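Local coordinates for carbamate kinase (Aeropyrum pernix, PDB 2E9Y), which probably catalyses, as a carbamate kinase of the amino acid kinase family, the reversible transfer of a phosphoryl group between ATP and carbamate, at residues Leu78-Ala81 with Thr82-Gln86; Gln86-Ile89 with Gly90-Lys94. All blocks are in the same frame, centred on the assembly; numbering follows the deposited sequence.

Contact 1 (Leu78-Ala81 with Thr82-Gln86)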
loop_
_atom_site.group_PDB
_atom_site.type_symbol
_atom_site.label_atom_id
_atom_site.label_comp_id
_atom_site.label_asym_id
_atom_site.label_seq_id
_atom_site.Cartn_x
_atom_site.Cartn_y
_atom_site.Cartn_z
ATOM N N LEU A 78 12.545 -3.123 6.591
ATOM C CA LEU A 78 12.150 -1.723 6.530
ATOM C C LEU A 78 11.484 -1.295 5.226
ATOM O O LEU A 78 10.567 -0.479 5.243
ATOM C CB LEU A 78 13.370 -0.833 6.809
ATOM C CG LEU A 78 13.176 0.684 6.864
ATOM C CD1 LEU A 78 12.127 1.038 7.900
ATOM C CD2 LEU A 78 14.503 1.349 7.209
ATOM N N TYR A 79 11.929 -1.828 4.093
ATOM C CA TYR A 79 11.314 -1.407 2.838
ATOM C C TYR A 79 9.871 -1.877 2.725
ATOM O O TYR A 79 9.064 -1.226 2.065
ATOM C CB TYR A 79 12.142 -1.866 1.632
ATOM C CG TYR A 79 12.403 -3.345 1.547
ATOM C CD1 TYR A 79 11.468 -4.207 0.988
ATOM C CD2 TYR A 79 13.616 -3.878 1.991
ATOM C CE1 TYR A 79 11.734 -5.573 0.864
ATOM C CE2 TYR A 79 13.891 -5.235 1.874
ATOM C CZ TYR A 79 12.945 -6.073 1.307
ATOM O OH TYR A 79 13.222 -7.415 1.177
ATOM N N ILE A 80 9.546 -2.996 3.373
ATOM C CA ILE A 80 8.172 -3.488 3.370
ATOM C C ILE A 80 7.368 -2.589 4.319
ATOM O O ILE A 80 6.214 -2.250 4.047
ATOM C CB ILE A 80 8.092 -4.963 3.844
ATOM C CG1 ILE A 80 8.626 -5.889 2.745
ATOM C CG2 ILE A 80 6.652 -5.338 4.185
ATOM C CD1 ILE A 80 7.920 -5.747 1.424
ATOM N N ALA A 81 7.979 -2.205 5.435
ATOM C CA ALA A 81 7.314 -1.321 6.385
ATOM C C ALA A 81 7.006 0.000 5.678
ATOM O O ALA A 81 5.909 0.547 5.802
ATOM C CB ALA A 81 8.204 -1.077 7.601
ATOM N N THR A 82 7.973 0.506 4.919
ATOM C CA THR A 82 7.763 1.752 4.192
ATOM C C THR A 82 6.606 1.609 3.200
ATOM O O THR A 82 5.754 2.493 3.109
ATOM C CB THR A 82 9.038 2.186 3.436
ATOM O OG1 THR A 82 10.045 2.553 4.384
ATOM C CG2 THR A 82 8.747 3.374 2.526
ATOM N N ALA A 83 6.573 0.504 2.461
ATOM C CA ALA A 83 5.486 0.283 1.498
ATOM C C ALA A 83 4.149 0.296 2.234
ATOM O O ALA A 83 3.166 0.889 1.772
ATOM C CB ALA A 83 5.675 -1.049 0.772
ATOM N N MET A 84 4.109 -0.365 3.386
ATOM C CA MET A 84 2.904 -0.395 4.201
ATOM C C MET A 84 2.432 1.017 4.539
ATOM O O MET A 84 1.252 1.338 4.480
ATOM C CB MET A 84 3.215 -1.163 5.486
ATOM C CG MET A 84 3.224 -2.679 5.275
ATOM S SD MET A 84 3.444 -3.580 6.815
ATOM C CE MET A 84 3.756 -5.205 6.107
ATOM N N THR A 85 3.369 1.890 4.924
ATOM C CA THR A 85 2.985 3.254 5.284
ATOM C C THR A 85 2.432 4.031 4.092
ATOM O O THR A 85 1.656 4.972 4.269
ATOM C CB THR A 85 4.161 4.075 5.913
ATOM O OG1 THR A 85 5.199 4.292 4.948
ATOM C CG2 THR A 85 4.729 3.346 7.121
ATOM N N GLN A 86 2.827 3.661 2.878
ATOM C CA GLN A 86 2.303 4.366 1.711
ATOM C C GLN A 86 0.812 4.070 1.570
ATOM O O GLN A 86 0.031 4.947 1.208
ATOM C CB GLN A 86 3.050 3.969 0.424
ATOM C CG GLN A 86 4.528 4.368 0.424
ATOM C CD GLN A 86 5.225 4.135 -0.917
ATOM O OE1 GLN A 86 4.758 3.362 -1.756
ATOM N NE2 GLN A 86 6.364 4.801 -1.112
#
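Met-84 lies back over Ile-80, one helical turn earlier, and its side chain runs past the carbonyl oxygen of that residue. Met-84 CB sits 3.2 Å from Ala-81 O. The next carbon, Met-84 CG, comes within 3.3 Å of Ile-80 O, because chi1 of -78° sets it beside the backbone N and opposite the carbonyl carbon. Met-84 SD passes 4.1 Å from Ile-80 O, and the extended chain then carries the terminal methyl, Met-84 CE, to 3.5 Å from Ile-80 CG2, a tight carbon-carbon contact in which the two side chains run at a slant to each other. An unbranched methionine suits this place because its extended chain reaches past Ile-80 O to the methyl of Ile-80. Met-84 N donates to Ile-80 O at 2.9 Å, and Thr-85 N likewise bonds to Ala-81 O.

The Thr-85 hydroxyl bends back to its own helix. With chi1 of 66°, Thr-85 OG1 stands between the backbone N and the carbonyl carbon and donates to Thr-82 O at 2.6 Å, tilted 17° from that carbonyl plane. Gln-86 N bonds to the same oxygen, which is thus held by two donors; the hydroxyl also pairs with Asn-55 ND2. A valine in its place would probably leave the Asn-55 amide without this mate and Thr-82 O with one donor fewer. Thr-85 CG2 meanwhile rests 3.3 Å from Ala-81 O.

Leu-78, Ala-81 and Met-84 face helix 56-67; Met-84, together with Ile-80, packs as well on Trp-88 of the second subunit. The pattern is that of a buried alpha-helix, with successive i to i+4 bonds and a threonine hydroxyl folded back onto its own backbone, here at a dimer interface.

Contact 2 (Gln86-Ile89 with Gly90-Lys94)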
loop_
_atom_site.group_PDB
_atom_site.type_symbol
_atom_site.label_atom_id
_atom_site.label_comp_id
_atom_site.label_asym_id
_atom_site.label_seq_id
_atom_site.Cartn_x
_atom_site.Cartn_y
_atom_site.Cartn_z
ATOM N N GLN A 86 2.827 3.661 2.878
ATOM C CA GLN A 86 2.303 4.366 1.711
ATOM C C GLN A 86 0.812 4.070 1.570
ATOM O O GLN A 86 0.031 4.947 1.208
ATOM C CB GLN A 86 3.050 3.969 0.424
ATOM C CG GLN A 86 4.528 4.368 0.424
ATOM C CD GLN A 86 5.225 4.135 -0.917
ATOM O OE1 GLN A 86 4.758 3.362 -1.756
ATOM N NE2 GLN A 86 6.364 4.801 -1.112
ATOM N N ALA A 87 0.409 2.839 1.871
ATOM C CA ALA A 87 -1.004 2.474 1.782
ATOM C C ALA A 87 -1.777 3.019 2.984
ATOM O O ALA A 87 -2.910 3.488 2.849
ATOM C CB ALA A 87 -1.148 0.958 1.713
ATOM N N TRP A 88 -1.152 2.959 4.156
ATOM C CA TRP A 88 -1.765 3.436 5.393
ATOM C C TRP A 88 -2.058 4.940 5.298
ATOM O O TRP A 88 -3.218 5.356 5.327
ATOM C CB TRP A 88 -0.822 3.111 6.561
ATOM C CG TRP A 88 -1.151 3.681 7.918
ATOM C CD1 TRP A 88 -2.259 4.400 8.284
ATOM C CD2 TRP A 88 -0.327 3.590 9.088
ATOM N NE1 TRP A 88 -2.166 4.766 9.613
ATOM C CE2 TRP A 88 -0.992 4.277 10.127
ATOM C CE3 TRP A 88 0.913 2.990 9.356
ATOM C CZ2 TRP A 88 -0.455 4.384 11.419
ATOM C CZ3 TRP A 88 1.444 3.096 10.638
ATOM C CH2 TRP A 88 0.759 3.789 11.652
ATOM N N ILE A 89 -1.013 5.747 5.150
ATOM C CA ILE A 89 -1.188 7.193 5.068
ATOM C C ILE A 89 -1.886 7.596 3.769
ATOM O O ILE A 89 -2.750 8.483 3.759
ATOM C CB ILE A 89 0.175 7.911 5.185
ATOM C CG1 ILE A 89 0.837 7.559 6.522
ATOM C CG2 ILE A 89 -0.018 9.420 5.113
ATOM C CD1 ILE A 89 2.312 7.962 6.605
ATOM N N GLY A 90 -1.508 6.943 2.674
ATOM C CA GLY A 90 -2.113 7.236 1.386
ATOM C C GLY A 90 -3.623 7.069 1.397
ATOM O O GLY A 90 -4.353 7.926 0.889
ATOM N N LEU A 91 -4.102 5.967 1.966
ATOM C CA LEU A 91 -5.539 5.720 2.028
ATOM C C LEU A 91 -6.238 6.795 2.865
ATOM O O LEU A 91 -7.317 7.269 2.504
ATOM C CB LEU A 91 -5.829 4.341 2.624
ATOM C CG LEU A 91 -7.322 4.070 2.845
ATOM C CD1 LEU A 91 -8.059 4.160 1.512
ATOM C CD2 LEU A 91 -7.518 2.702 3.482
ATOM N N LEU A 92 -5.628 7.179 3.980
ATOM C CA LEU A 92 -6.219 8.204 4.833
ATOM C C LEU A 92 -6.423 9.507 4.055
ATOM O O LEU A 92 -7.502 10.104 4.105
ATOM C CB LEU A 92 -5.338 8.448 6.064
ATOM C CG LEU A 92 -5.346 7.332 7.116
ATOM C CD1 LEU A 92 -4.361 7.663 8.220
ATOM C CD2 LEU A 92 -6.753 7.168 7.687
ATOM N N LEU A 93 -5.392 9.937 3.332
ATOM C CA LEU A 93 -5.460 11.166 2.536
ATOM C C LEU A 93 -6.445 11.005 1.379
ATOM O O LEU A 93 -7.265 11.884 1.116
ATOM C CB LEU A 93 -4.072 11.517 1.982
ATOM C CG LEU A 93 -3.031 11.986 3.005
ATOM C CD1 LEU A 93 -1.646 12.008 2.366
ATOM C CD2 LEU A 93 -3.415 13.363 3.520
ATOM N N LYS A 94 -6.353 9.871 0.692
ATOM C CA LYS A 94 -7.232 9.562 -0.435
ATOM C C LYS A 94 -8.712 9.590 -0.054
ATOM O O LYS A 94 -9.523 10.251 -0.707
ATOM C CB LYS A 94 -6.883 8.178 -0.988
ATOM C CG LYS A 94 -7.947 7.537 -1.871
ATOM C CD LYS A 94 -7.589 6.075 -2.155
ATOM C CE LYS A 94 -8.692 5.344 -2.927
ATOM N NZ LYS A 94 -8.910 5.898 -4.296
#
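Ala-87 O receives Leu-91 N at 2.9 Å, the shortest bond between these two turns that is not weak. The donor lies above the carbonyl plane, 42° out of it, and Leu-91 CB closes in on Ala-87 O at 3.0 Å. One residue earlier, Gly-90 N makes a weak bond to Gln-86 O, and Gly-90 CA also approaches Gln-86 O, at 3.1 Å. A beta carbon at this point would fall 2.3 Å from Gln-86 O, which explains why a residue without a side chain fits so close to the preceding turn.

Two pairs of large apolar side chains lie side by side along the helix, each pair pointing the same way. Leu-92 CD1 sits 3.9 Å from Trp-88 CD1, meeting the indole obliquely at its pyrrole part; chi1 of 172° swings the ring away from the backbone N and beside the carbonyl carbon. Leu-93 CD1 comes to 4.1 Å from Ile-89 CG2, and the backbones of the same two residues are joined, Leu-93 N to Ile-89 O at 3.0 Å. The branched leucines and isoleucine offer methyls to their neighbours one turn away, and all these side chains are buried, as suits a helix covered on several sides.

Leu-92 and Leu-93 lean on helix 25-44, where Gln-28 also accepts a weak bond from Trp-88 NE1. Trp-88 and Ile-89 meet helix 56-67, Gln-86 and Lys-94 reach strand 112-119, and Ala-87 packs against Ala-87 of the second subunit.

In the fold
Contacts 1 and 2 are successive portions of one helix, 78-103; their centres lie about 12 Å apart, each about 13 Å from the centre of the chain. Gln-86 belongs to both, and its amide, bonded to Ser-115 N and Gly-193 O, ties the junction to the body of the chain. The dimer brings the two together a second time, across the interface: Trp-88 of contact 2 meets contact 1 of the second subunit, and Leu-92 likewise touches Tyr-79 there. Toward the far end of contact 2, Lys-94 forms salt bridges with Asp-175 of the second subunit and with Glu-98 of its own chain.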